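PDB 5IYS: phytoene synthase, which probably joins two farnesyl diphosphate molecules head to head into dehydrosqualene, and binds magnesium together with two farnesyl thiodiphosphate molecules. Local coordinates for residues K159-A164 and N222-S227; Q74-N79 and P105-L110; T191-A196 and V210-S215; L171-E176 and D265-V270. All blocks are in the same frame, centred on the assembly; numbering follows the deposited sequence.

Contact 1: K159-A164 and N222-S227; sequences KKLGEA and NLYEES. With FPS (S-[(2E,6E)-3,7,11-trimethyldodeca-2,6,10-trienyl] trihydrogen thiodiphosphate), chain G.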
# COMPACT_ATOMS: atom_id res chain seq x y z
N LYS A 159 -3.68 5.68 8.65
CA LYS A 159 -2.24 5.75 8.45
C LYS A 159 -1.57 4.51 9.02
O LYS A 159 -0.58 4.06 8.48
CB LYS A 159 -1.65 6.99 9.12
CG LYS A 159 -1.91 8.29 8.36
CD LYS A 159 -0.91 9.36 8.79
CE LYS A 159 -1.39 10.16 9.99
NZ LYS A 159 -0.36 11.18 10.39
N LYS A 160 -2.07 4.00 10.14
CA LYS A 160 -1.52 2.76 10.69
C LYS A 160 -1.67 1.56 9.74
O LYS A 160 -0.81 0.67 9.73
CB LYS A 160 -2.15 2.46 12.05
CG LYS A 160 -1.63 3.42 13.16
CD LYS A 160 -2.34 3.19 14.49
CE LYS A 160 -1.69 3.98 15.62
NZ LYS A 160 -2.57 3.75 16.80
N LEU A 161 -2.80 1.45 9.04
CA LEU A 161 -3.00 0.27 8.17
C LEU A 161 -2.00 0.35 6.99
O LEU A 161 -1.44 -0.65 6.54
CB LEU A 161 -4.42 0.24 7.59
CG LEU A 161 -4.72 -0.93 6.63
CD1 LEU A 161 -4.26 -2.29 7.14
CD2 LEU A 161 -6.21 -0.97 6.28
N GLY A 162 -1.82 1.55 6.47
CA GLY A 162 -0.83 1.75 5.38
C GLY A 162 0.58 1.43 5.85
O GLY A 162 1.36 0.76 5.17
N GLU A 163 0.92 1.88 7.05
CA GLU A 163 2.17 1.47 7.66
C GLU A 163 2.32 -0.04 7.88
O GLU A 163 3.38 -0.61 7.61
CB GLU A 163 2.43 2.23 8.99
CG GLU A 163 3.87 2.09 9.47
CD GLU A 163 4.05 2.67 10.89
OE1 GLU A 163 3.20 3.46 11.34
OE2 GLU A 163 5.02 2.29 11.58
N ALA A 164 1.29 -0.70 8.40
CA ALA A 164 1.36 -2.15 8.60
C ALA A 164 1.65 -2.83 7.26
O ALA A 164 2.36 -3.84 7.20
CB ALA A 164 0.01 -2.66 9.20
N ASN A 222 0.69 -5.54 15.30
CA ASN A 222 0.09 -4.55 16.20
C ASN A 222 -0.56 -3.41 15.45
O ASN A 222 -1.67 -2.98 15.81
CB ASN A 222 1.16 -3.96 17.13
CG ASN A 222 1.62 -4.95 18.20
OD1 ASN A 222 2.60 -4.70 18.90
ND2 ASN A 222 0.90 -6.05 18.34
N LEU A 223 0.10 -2.93 14.41
CA LEU A 223 -0.50 -1.86 13.61
C LEU A 223 -1.75 -2.27 12.85
O LEU A 223 -2.67 -1.45 12.72
CB LEU A 223 0.52 -1.25 12.66
CG LEU A 223 1.71 -0.56 13.33
CD1 LEU A 223 2.80 -0.38 12.26
CD2 LEU A 223 1.28 0.79 13.86
N TYR A 224 -1.77 -3.48 12.27
CA TYR A 224 -2.96 -4.01 11.65
C TYR A 224 -4.08 -3.96 12.68
O TYR A 224 -5.16 -3.41 12.43
CB TYR A 224 -2.74 -5.46 11.15
CG TYR A 224 -2.03 -5.56 9.79
CD1 TYR A 224 -2.66 -5.14 8.61
CD2 TYR A 224 -0.83 -6.22 9.68
CE1 TYR A 224 -2.04 -5.30 7.36
CE2 TYR A 224 -0.18 -6.35 8.45
CZ TYR A 224 -0.80 -5.90 7.30
OH TYR A 224 -0.17 -6.12 6.08
N GLU A 225 -3.85 -4.61 13.81
CA GLU A 225 -4.87 -4.66 14.86
C GLU A 225 -5.35 -3.29 15.33
O GLU A 225 -6.56 -3.07 15.44
CB GLU A 225 -4.42 -5.54 16.03
CG GLU A 225 -4.65 -7.04 15.80
CD GLU A 225 -6.13 -7.44 15.78
OE1 GLU A 225 -6.91 -6.82 16.53
OE2 GLU A 225 -6.52 -8.33 14.99
N GLU A 226 -4.43 -2.37 15.59
CA GLU A 226 -4.79 -1.01 15.92
C GLU A 226 -5.63 -0.32 14.84
O GLU A 226 -6.60 0.36 15.16
CB GLU A 226 -3.58 -0.15 16.28
CG GLU A 226 -2.82 -0.61 17.54
CD GLU A 226 -1.43 -0.00 17.62
OE1 GLU A 226 -1.29 1.16 17.18
OE2 GLU A 226 -0.49 -0.68 18.09
N SER A 227 -5.31 -0.55 13.58
CA SER A 227 -6.00 0.17 12.50
C SER A 227 -7.46 -0.27 12.40
O SER A 227 -8.29 0.50 11.90
CB SER A 227 -5.31 -0.05 11.14
OG SER A 227 -5.58 -1.36 10.63
C1 FPS G . 1.35 -2.84 -2.11
S1 FPS G . 0.95 -2.30 -3.73
C2 FPS G . 0.71 -1.78 -1.24
C3 FPS G . 1.22 -1.33 -0.09
C4 FPS G . 2.50 -1.90 0.46
C5 FPS G . 0.52 -0.26 0.73
C6 FPS G . -0.78 0.27 0.12
C7 FPS G . -1.54 1.01 1.19
C8 FPS G . -2.89 0.98 1.27
C10 FPS G . -3.55 1.86 2.31
C9 FPS G . -3.75 0.16 0.33
C11 FPS G . -4.44 1.00 3.20
C12 FPS G . -5.26 1.87 4.14
C13 FPS G . -6.52 2.29 3.90
C14 FPS G . -7.24 3.13 4.92
C15 FPS G . -7.25 1.94 2.63
PA FPS G . 1.09 -3.84 -5.11
O1A FPS G . 0.21 -3.61 -6.25
O2A FPS G . 2.60 -3.62 -5.65
O3A FPS G . 1.05 -5.31 -4.50
PB FPS G . 2.47 -5.92 -4.01
O1B FPS G . 3.10 -6.75 -5.10
O2B FPS G . 2.11 -6.66 -2.75
O3B FPS G . 3.49 -4.86 -3.66

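Contact 2: Q74-N79 and P105-L110; sequences QLLDFN and PFFDML. With FPS (S-[(2E,6E)-3,7,11-trimethyldodeca-2,6,10-trienyl] trihydrogen thiodiphosphate), chain H.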
# COMPACT_ATOMS: atom_id res chain seq x y z
N GLN A 74 1.72 17.60 -13.44
CA GLN A 74 0.32 17.27 -13.67
C GLN A 74 -0.52 17.38 -12.39
O GLN A 74 -1.63 17.92 -12.40
CB GLN A 74 0.22 15.86 -14.23
CG GLN A 74 0.75 15.81 -15.64
CD GLN A 74 0.79 14.41 -16.17
OE1 GLN A 74 0.90 13.45 -15.41
NE2 GLN A 74 0.79 14.28 -17.49
N LEU A 75 0.07 16.97 -11.28
CA LEU A 75 -0.64 17.01 -10.00
C LEU A 75 -0.80 18.48 -9.57
O LEU A 75 -1.86 18.86 -9.05
CB LEU A 75 0.18 16.24 -8.95
CG LEU A 75 -0.37 16.30 -7.52
CD1 LEU A 75 -1.82 15.88 -7.45
CD2 LEU A 75 0.57 15.41 -6.63
N LEU A 76 0.23 19.29 -9.76
CA LEU A 76 0.11 20.71 -9.43
C LEU A 76 -1.00 21.34 -10.26
O LEU A 76 -1.79 22.13 -9.74
CB LEU A 76 1.42 21.49 -9.64
CG LEU A 76 2.54 21.23 -8.62
CD1 LEU A 76 3.91 21.64 -9.18
CD2 LEU A 76 2.29 21.92 -7.27
N ASP A 77 -1.08 20.98 -11.53
CA ASP A 77 -2.15 21.52 -12.38
C ASP A 77 -3.51 21.08 -11.83
O ASP A 77 -4.46 21.87 -11.79
CB ASP A 77 -1.98 21.06 -13.83
CG ASP A 77 -0.90 21.85 -14.60
OD1 ASP A 77 -0.49 22.95 -14.17
OD2 ASP A 77 -0.48 21.38 -15.69
N PHE A 78 -3.62 19.79 -11.55
CA PHE A 78 -4.85 19.19 -11.08
C PHE A 78 -5.28 19.93 -9.82
O PHE A 78 -6.44 20.28 -9.66
CB PHE A 78 -4.58 17.72 -10.71
CG PHE A 78 -5.83 16.96 -10.35
CD1 PHE A 78 -6.65 16.45 -11.35
CD2 PHE A 78 -6.16 16.73 -9.03
CE1 PHE A 78 -7.75 15.66 -11.04
CE2 PHE A 78 -7.31 16.02 -8.69
CZ PHE A 78 -8.12 15.50 -9.68
N ASN A 79 -4.33 20.11 -8.91
CA ASN A 79 -4.54 20.82 -7.65
C ASN A 79 -5.09 22.23 -7.87
O ASN A 79 -5.94 22.70 -7.10
CB ASN A 79 -3.23 20.88 -6.86
CG ASN A 79 -3.41 21.47 -5.49
OD1 ASN A 79 -4.27 21.04 -4.73
ND2 ASN A 79 -2.59 22.47 -5.15
N PRO A 105 -2.33 14.11 0.15
CA PRO A 105 -1.62 12.84 0.27
C PRO A 105 -1.06 12.40 -1.08
O PRO A 105 -0.08 11.64 -1.12
CB PRO A 105 -2.66 11.85 0.81
CG PRO A 105 -4.01 12.54 0.68
CD PRO A 105 -3.76 14.03 0.51
N PHE A 106 -1.61 12.92 -2.16
CA PHE A 106 -1.08 12.58 -3.50
C PHE A 106 0.31 13.21 -3.65
O PHE A 106 1.23 12.60 -4.19
CB PHE A 106 -2.02 13.08 -4.62
CG PHE A 106 -3.31 12.30 -4.70
CD1 PHE A 106 -4.36 12.58 -3.83
CD2 PHE A 106 -3.44 11.25 -5.59
CE1 PHE A 106 -5.54 11.81 -3.86
CE2 PHE A 106 -4.61 10.53 -5.67
CZ PHE A 106 -5.65 10.79 -4.77
N PHE A 107 0.46 14.43 -3.12
CA PHE A 107 1.73 15.13 -3.14
C PHE A 107 2.73 14.37 -2.24
O PHE A 107 3.88 14.16 -2.61
CB PHE A 107 1.51 16.55 -2.59
CG PHE A 107 1.04 17.55 -3.60
CD1 PHE A 107 1.89 17.98 -4.62
CD2 PHE A 107 -0.23 18.11 -3.51
CE1 PHE A 107 1.46 18.93 -5.55
CE2 PHE A 107 -0.64 19.12 -4.37
CZ PHE A 107 0.19 19.50 -5.42
N ASP A 108 2.27 13.94 -1.07
CA ASP A 108 3.09 13.13 -0.17
C ASP A 108 3.64 11.86 -0.83
O ASP A 108 4.78 11.48 -0.58
CB ASP A 108 2.32 12.79 1.13
CG ASP A 108 2.09 14.00 2.02
OD1 ASP A 108 2.80 15.02 1.82
OD2 ASP A 108 1.24 13.95 2.97
N MET A 109 2.80 11.10 -1.54
CA MET A 109 3.27 9.96 -2.32
C MET A 109 4.42 10.32 -3.27
O MET A 109 5.43 9.61 -3.32
CB MET A 109 2.08 9.35 -3.10
CG MET A 109 2.42 8.23 -4.12
SD MET A 109 3.26 6.84 -3.35
CE MET A 109 1.91 5.86 -2.67
N LEU A 110 4.30 11.41 -4.03
CA LEU A 110 5.36 11.73 -4.99
C LEU A 110 6.64 12.07 -4.21
O LEU A 110 7.74 11.81 -4.66
CB LEU A 110 4.96 12.91 -5.87
CG LEU A 110 3.67 12.60 -6.65
CD1 LEU A 110 3.45 13.65 -7.74
CD2 LEU A 110 3.78 11.22 -7.27
C1 FPS H . 4.40 -1.02 -3.32
S1 FPS H . 5.70 -1.15 -2.13
C2 FPS H . 4.28 0.41 -3.78
C3 FPS H . 3.82 1.43 -3.03
C4 FPS H . 3.45 1.29 -1.58
C5 FPS H . 3.73 2.79 -3.68
C6 FPS H . 2.55 2.87 -4.65
C7 FPS H . 1.28 2.31 -4.01
C8 FPS H . 0.49 1.45 -4.66
C10 FPS H . -0.70 0.91 -3.91
C9 FPS H . 0.84 0.96 -6.05
C11 FPS H . -1.96 1.72 -4.13
C12 FPS H . -3.06 0.78 -3.66
C13 FPS H . -4.37 1.11 -3.63
C14 FPS H . -4.90 2.44 -4.06
C15 FPS H . -5.33 0.08 -3.12
PA FPS H . 7.24 -1.65 -3.37
O1A FPS H . 7.45 -0.57 -4.36
O2A FPS H . 8.57 -1.83 -2.49
O3A FPS H . 6.94 -3.15 -3.92
PB FPS H . 6.55 -3.61 -5.39
O1B FPS H . 7.69 -4.47 -5.85
O2B FPS H . 6.37 -2.46 -6.36
O3B FPS H . 5.25 -4.37 -5.27

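Contact 3: T191-A196 and V210-S215; sequences TRFGVA and VALWES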
# COMPACT_ATOMS: atom_id res chain seq x y z
N THR A 191 21.78 -3.47 14.44
CA THR A 191 22.65 -3.44 15.62
C THR A 191 22.05 -4.14 16.85
O THR A 191 22.71 -4.98 17.46
CB THR A 191 23.08 -2.00 15.94
OG1 THR A 191 23.76 -1.44 14.81
CG2 THR A 191 23.98 -1.95 17.16
N ARG A 192 20.78 -3.87 17.15
CA ARG A 192 20.11 -4.43 18.33
C ARG A 192 20.08 -5.96 18.29
O ARG A 192 20.33 -6.63 19.30
CB ARG A 192 18.70 -3.82 18.49
CG ARG A 192 17.70 -4.66 19.29
CD ARG A 192 16.34 -3.96 19.40
NE ARG A 192 15.37 -4.75 20.17
CZ ARG A 192 14.05 -4.59 20.11
NH1 ARG A 192 13.52 -3.66 19.32
NH2 ARG A 192 13.26 -5.38 20.82
N PHE A 193 19.86 -6.51 17.09
CA PHE A 193 19.67 -7.95 16.95
C PHE A 193 20.93 -8.66 16.46
O PHE A 193 20.94 -9.87 16.29
CB PHE A 193 18.46 -8.27 16.05
CG PHE A 193 17.14 -7.89 16.65
CD1 PHE A 193 16.54 -8.70 17.62
CD2 PHE A 193 16.54 -6.68 16.34
CE1 PHE A 193 15.34 -8.33 18.23
CE2 PHE A 193 15.35 -6.29 16.95
CZ PHE A 193 14.73 -7.12 17.86
N GLY A 194 21.99 -7.89 16.21
CA GLY A 194 23.25 -8.45 15.72
C GLY A 194 23.14 -9.07 14.34
O GLY A 194 23.62 -10.18 14.11
N VAL A 195 22.49 -8.36 13.42
CA VAL A 195 22.43 -8.77 12.02
C VAL A 195 23.51 -8.07 11.23
O VAL A 195 23.67 -6.86 11.31
CB VAL A 195 21.06 -8.42 11.38
CG1 VAL A 195 21.05 -8.84 9.91
CG2 VAL A 195 19.94 -9.13 12.14
N ALA A 196 24.23 -8.84 10.41
CA ALA A 196 25.21 -8.27 9.49
C ALA A 196 24.56 -8.27 8.12
O ALA A 196 23.75 -9.14 7.82
CB ALA A 196 26.48 -9.13 9.47
N VAL A 210 16.10 -13.67 12.13
CA VAL A 210 14.75 -14.11 12.48
C VAL A 210 14.22 -13.28 13.65
O VAL A 210 13.09 -12.79 13.61
CB VAL A 210 14.67 -15.62 12.76
CG1 VAL A 210 13.26 -15.98 13.25
CG2 VAL A 210 14.99 -16.41 11.48
N ALA A 211 15.08 -13.03 14.63
CA ALA A 211 14.74 -12.19 15.76
C ALA A 211 14.26 -10.82 15.30
O ALA A 211 13.22 -10.34 15.76
CB ALA A 211 15.94 -12.04 16.68
N LEU A 212 15.06 -10.18 14.45
CA LEU A 212 14.75 -8.86 13.92
C LEU A 212 13.46 -8.87 13.10
O LEU A 212 12.56 -8.08 13.37
CB LEU A 212 15.91 -8.36 13.05
CG LEU A 212 15.86 -6.93 12.51
CD1 LEU A 212 17.23 -6.51 11.94
CD2 LEU A 212 14.77 -6.75 11.47
N TRP A 213 13.38 -9.80 12.15
CA TRP A 213 12.18 -10.04 11.36
C TRP A 213 10.94 -10.11 12.26
O TRP A 213 9.97 -9.36 12.07
CB TRP A 213 12.33 -11.32 10.54
CG TRP A 213 11.33 -11.44 9.41
CD1 TRP A 213 11.56 -11.16 8.08
CD2 TRP A 213 9.98 -11.91 9.50
NE1 TRP A 213 10.41 -11.36 7.36
CE2 TRP A 213 9.44 -11.87 8.19
CE3 TRP A 213 9.18 -12.38 10.55
CZ2 TRP A 213 8.14 -12.29 7.90
CZ3 TRP A 213 7.87 -12.74 10.27
CH2 TRP A 213 7.35 -12.69 8.96
N GLU A 214 10.99 -10.97 13.25
CA GLU A 214 9.86 -11.14 14.15
C GLU A 214 9.55 -9.91 14.98
O GLU A 214 8.38 -9.63 15.23
CB GLU A 214 10.00 -12.39 15.01
CG GLU A 214 9.78 -13.68 14.23
CD GLU A 214 8.32 -13.92 13.83
OE1 GLU A 214 7.43 -13.12 14.18
OE2 GLU A 214 8.06 -14.90 13.12
N SER A 215 10.58 -9.16 15.35
CA SER A 215 10.35 -7.91 16.05
C SER A 215 9.51 -6.97 15.18
O SER A 215 8.64 -6.25 15.68
CB SER A 215 11.66 -7.20 16.37
OG SER A 215 11.41 -6.09 17.20
O HOH W 1 10.81 -6.51 20.39

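Contact 4: L171-E176 and D265-V270; sequences LRDVGE and DNKNKV. With FPS (S-[(2E,6E)-3,7,11-trimethyldodeca-2,6,10-trienyl] trihydrogen thiodiphosphate), chain G.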
# COMPACT_ATOMS: atom_id res chain seq x y z
N LEU A 171 9.18 -6.80 4.83
CA LEU A 171 9.52 -8.08 5.45
C LEU A 171 9.41 -9.21 4.43
O LEU A 171 10.12 -10.22 4.50
CB LEU A 171 8.59 -8.35 6.64
CG LEU A 171 8.93 -7.50 7.87
CD1 LEU A 171 7.78 -7.53 8.85
CD2 LEU A 171 10.23 -8.02 8.58
N ARG A 172 8.53 -9.02 3.46
CA ARG A 172 8.35 -10.02 2.42
C ARG A 172 9.56 -10.02 1.47
O ARG A 172 9.90 -11.07 0.91
CB ARG A 172 7.03 -9.75 1.67
CG ARG A 172 6.67 -10.76 0.57
CD ARG A 172 5.50 -10.21 -0.24
NE ARG A 172 5.96 -9.09 -1.07
CZ ARG A 172 5.18 -8.33 -1.83
NH1 ARG A 172 3.86 -8.47 -1.76
NH2 ARG A 172 5.72 -7.42 -2.63
N ASP A 173 10.20 -8.88 1.28
CA ASP A 173 11.05 -8.69 0.11
C ASP A 173 12.50 -8.40 0.49
O ASP A 173 13.26 -7.84 -0.30
CB ASP A 173 10.55 -7.53 -0.77
CG ASP A 173 9.20 -7.80 -1.44
OD1 ASP A 173 8.78 -8.97 -1.54
OD2 ASP A 173 8.56 -6.82 -1.89
N VAL A 174 12.92 -8.80 1.68
CA VAL A 174 14.25 -8.42 2.15
C VAL A 174 15.35 -8.79 1.13
O VAL A 174 16.22 -7.97 0.81
CB VAL A 174 14.57 -9.02 3.51
CG1 VAL A 174 16.03 -8.78 3.86
CG2 VAL A 174 13.64 -8.44 4.59
N GLY A 175 15.31 -10.00 0.60
CA GLY A 175 16.39 -10.47 -0.28
C GLY A 175 16.46 -9.76 -1.62
O GLY A 175 17.54 -9.34 -2.06
N GLU A 176 15.31 -9.68 -2.30
CA GLU A 176 15.19 -8.99 -3.59
C GLU A 176 15.57 -7.51 -3.42
O GLU A 176 16.31 -6.97 -4.24
CB GLU A 176 13.77 -9.13 -4.17
CG GLU A 176 13.63 -10.24 -5.24
CD GLU A 176 12.46 -11.20 -5.00
OE1 GLU A 176 11.32 -10.72 -4.80
OE2 GLU A 176 12.66 -12.45 -5.07
N ASP A 265 11.68 -14.91 -3.05
CA ASP A 265 10.60 -15.65 -3.67
C ASP A 265 9.39 -15.76 -2.74
O ASP A 265 8.84 -16.84 -2.54
CB ASP A 265 11.09 -17.04 -4.09
CG ASP A 265 10.03 -17.84 -4.82
OD1 ASP A 265 9.37 -17.26 -5.71
OD2 ASP A 265 9.81 -19.01 -4.46
N ASN A 266 8.96 -14.62 -2.20
CA ASN A 266 7.89 -14.59 -1.20
C ASN A 266 6.61 -13.96 -1.76
O ASN A 266 5.58 -13.91 -1.08
CB ASN A 266 8.33 -13.82 0.05
CG ASN A 266 9.41 -14.55 0.84
OD1 ASN A 266 10.28 -13.94 1.45
ND2 ASN A 266 9.28 -15.87 0.91
N LYS A 267 6.68 -13.52 -3.01
CA LYS A 267 5.55 -12.85 -3.63
C LYS A 267 4.61 -13.87 -4.26
O LYS A 267 5.05 -14.94 -4.69
CB LYS A 267 6.03 -11.88 -4.72
CG LYS A 267 6.72 -10.63 -4.22
CD LYS A 267 7.15 -9.75 -5.40
CE LYS A 267 8.39 -8.94 -5.05
NZ LYS A 267 8.28 -7.46 -5.30
N ASN A 268 3.35 -13.48 -4.39
CA ASN A 268 2.38 -14.29 -5.13
C ASN A 268 2.34 -15.68 -4.52
O ASN A 268 2.19 -16.67 -5.24
CB ASN A 268 2.79 -14.37 -6.60
CG ASN A 268 2.80 -13.01 -7.29
OD1 ASN A 268 1.85 -12.23 -7.19
ND2 ASN A 268 3.88 -12.73 -8.00
N LYS A 269 2.49 -15.77 -3.20
CA LYS A 269 2.46 -17.06 -2.52
C LYS A 269 1.16 -17.33 -1.77
O LYS A 269 0.96 -18.44 -1.27
CB LYS A 269 3.66 -17.24 -1.58
CG LYS A 269 4.98 -17.47 -2.28
CD LYS A 269 4.94 -18.79 -3.04
CE LYS A 269 6.27 -19.07 -3.73
NZ LYS A 269 7.23 -19.76 -2.81
N VAL A 270 0.32 -16.31 -1.65
CA VAL A 270 -1.03 -16.50 -1.13
C VAL A 270 -1.99 -17.02 -2.21
O VAL A 270 -2.32 -16.33 -3.17
CB VAL A 270 -1.57 -15.21 -0.50
CG1 VAL A 270 -2.96 -15.44 0.11
CG2 VAL A 270 -0.58 -14.72 0.56
C1 FPS G . 1.35 -2.84 -2.11
S1 FPS G . 0.95 -2.30 -3.73
C2 FPS G . 0.71 -1.78 -1.24
C3 FPS G . 1.22 -1.33 -0.09
C4 FPS G . 2.50 -1.90 0.46
C5 FPS G . 0.52 -0.26 0.73
C6 FPS G . -0.78 0.27 0.12
C7 FPS G . -1.54 1.01 1.19
C8 FPS G . -2.89 0.98 1.27
C10 FPS G . -3.55 1.86 2.31
C9 FPS G . -3.75 0.16 0.33
C11 FPS G . -4.44 1.00 3.20
C12 FPS G . -5.26 1.87 4.14
C13 FPS G . -6.52 2.29 3.90
C14 FPS G . -7.24 3.13 4.92
C15 FPS G . -7.25 1.94 2.63
PA FPS G . 1.09 -3.84 -5.11
O1A FPS G . 0.21 -3.61 -6.25
O2A FPS G . 2.60 -3.62 -5.65
O3A FPS G . 1.05 -5.31 -4.50
PB FPS G . 2.47 -5.92 -4.01
O1B FPS G . 3.10 -6.75 -5.10
O2B FPS G . 2.11 -6.66 -2.75
O3B FPS G . 3.49 -4.86 -3.66
O HOH W 2 9.96 -11.91 -2.22

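Contact 1: K159-A164 and N222-S227
Leu223, Tyr224, Glu226 and Ser227 of helix 207-227 pack against helix 155-172 as an antiparallel helix pair, part of the all-alpha trans-isoprenyl diphosphate synthase fold. The short axes come within 7.9 Å at a signed crossing angle of -153°, close enough for backbone atoms to join in. Leu223 comes first. Its CB rests against Lys160 O and Ala164 CB, CD1 meets the carboxylate end of Glu163, and CD2 reaches the CG of Lys160, whose chain crosses the leucine at about a right angle. The ring of Tyr224 then lies flat under Ala164: the methyl CB stands 3.5 Å from the ring centroid, only 5° off the normal, a CH-pi contact over the middle of the face. Leu161 CD1 touches the same ring at Tyr224 CD1 (3.6 Å), while its other methyl, CD2, turns to the farnesyl chain of FPS G, 3.7 Å from C12. Leu161 thus lines the FPS pocket with one methyl and packs on Tyr224 with the other. Beyond the ring, the Tyr224 hydroxyl is hydrogen-bonded to Thr168, one turn past Ala164. Glu226 supplies the charged partner at the outer side: the extended Lys160 chain brings NZ to 2.9 Å from Glu226 OE1, a salt bridge met on the anti side of the carboxylate. Ser227 closes the row with CB against Leu161 N (3.6 Å). With OG set between the backbone N and the carbonyl carbon (chi1 75°), its hydroxyl turns back into its own helix and donates to Tyr224 O at 2.8 Å.

Contact 2: Q74-N79 and P105-L110
Leu75 fills the tight part of this contact, its CD2 methyl set among Phe106, Phe107 and Leu110. CG is anti to the backbone N (chi1 174°), and from it CD2 reaches over the Phe107 ring of helix 104-116, 3.8 Å from the centroid and displaced toward the rim on the CD1 side. The same methyl is 3.6 Å from Leu110 CD1, the two leucines lying side by side and running in opposite senses, and 3.7 Å from the backbone C of Phe106. These are two antiparallel helices of the all-alpha isoprenoid synthase fold, but their short axes stay 10.9 Å apart, so large side chains bridge the gap. On its inner side helix 104-116 faces the substrate pocket, where Met109 CE touches C6 of FPS H at 3.6 Å. Toward solvent the packing thins to a few contacts around the outer end of the Phe107 ring. The exposed Leu76 places CD2 3.5 Å from Phe107 CE1. Asn79, also exposed, brings its amide up to the ring edge with the two planes perpendicular, CG lying 3.8 Å from Phe107 CE2; its OD1 is hydrogen-bonded to Thr103.

Contact 3: T191-A196 and V210-S215
A peripheral contact carried by one phenylalanine seats Phe193, in the last turn of helix 187-193, on the outer surface of helix 207-227, well away from the ligands. The ring lies over the backbone of the longer helix: Leu212 CA is 3.8 Å from its centroid, 16° off the normal, a CH-pi contact displaced toward the rim. Around it, Phe193 CD1 meets Ala211 CB at 3.5 Å, CD2 touches Leu212 CB, and CZ comes to 3.4 Å from Ser215 CB. The opposite face carries Arg192 CG, placed there by its anti setting to the backbone N (chi1 156°), so the ring is sandwiched between its own neighbour and the partner helix. The chain, extended to NE, carries the guanidinium plane on to 3.3 Å from Phe193 CZ and NH2 to a water that accepts at 2.7 Å and lies 3.3 Å from Ser215 OG; that hydroxyl is also hydrogen-bonded to Arg125. On the other flank Val195 CG2 packs on Leu212 CD1 at 3.8 Å. Between the two hydrophobic residues the chain turns at Gly194, whose positive phi and two bonds back into the last turn make a Schellman motif, a common helix C-terminal stop.

Contact 4: L171-E176 and D265-V270
Arg172 and Asn266 bring their backbones within 5.8 Å, CA to CA, where helix 155-172 breaks at Asp173 before helix 174-179 and the irregular segment 265-270 passes close by. Arg172 CG packs on Asn266 CB, and the chain bends about its CG-CD bond (chi3 71°), swinging NE aside. Its guanidinium grips Asp173 side-on: NE donates to OD1 at 2.9 Å and NH2 to OD2 at 3.0 Å, the latter on the syn lone pair. At another edge NH1 donates to O2B of FPS G (2.7 Å, N-H...O angle 159°) and also bonds Gln252. Lys267 crosses one guanidinium face at about a right angle, with CG above the plane, 3.6 Å from NE. Its NZ makes a long, weak salt bridge to Asp173 OD2 (3.5 Å); its stronger partner is O1B of the other ligand, FPS H. Glu176 OE2 weakly accepts from Asp265 N, and a water accepts from Asn266 N within donating reach of Asp173 OD1 and Glu176 OE1. Asp173 binds magnesium in this protein, though not in this chain. Arg172 NH2 lies 3.7 Å from Lys267 NZ; Asp173 and the diphosphates probably offset that repulsion, consistent with a cationic patch between two diphosphate sites.

In the fold
Contact 1 is the buried one; contacts 2, 3 and 4 are each partly buried. Contacts 1 and 4 share helix 155-172 and both touch FPS G, yet at different parts: contact 1 meets the hydrocarbon tail with leucine, whereas contact 4 meets diphosphates of both ligands with charge. Contact 2 stands on the other side of the chain's centre from contact 4 and reaches FPS H through a methionine. Contact 3 lies farthest out, away from the ligands, and shares helix 207-227 with contact 1. It also touches contact 4, where Trp213 NE1 probably donates to Leu171 O at 3.1 Å. Apolar and CH-pi packing dominates contacts 1 to 3, whereas ion pairs and water dominate contact 4.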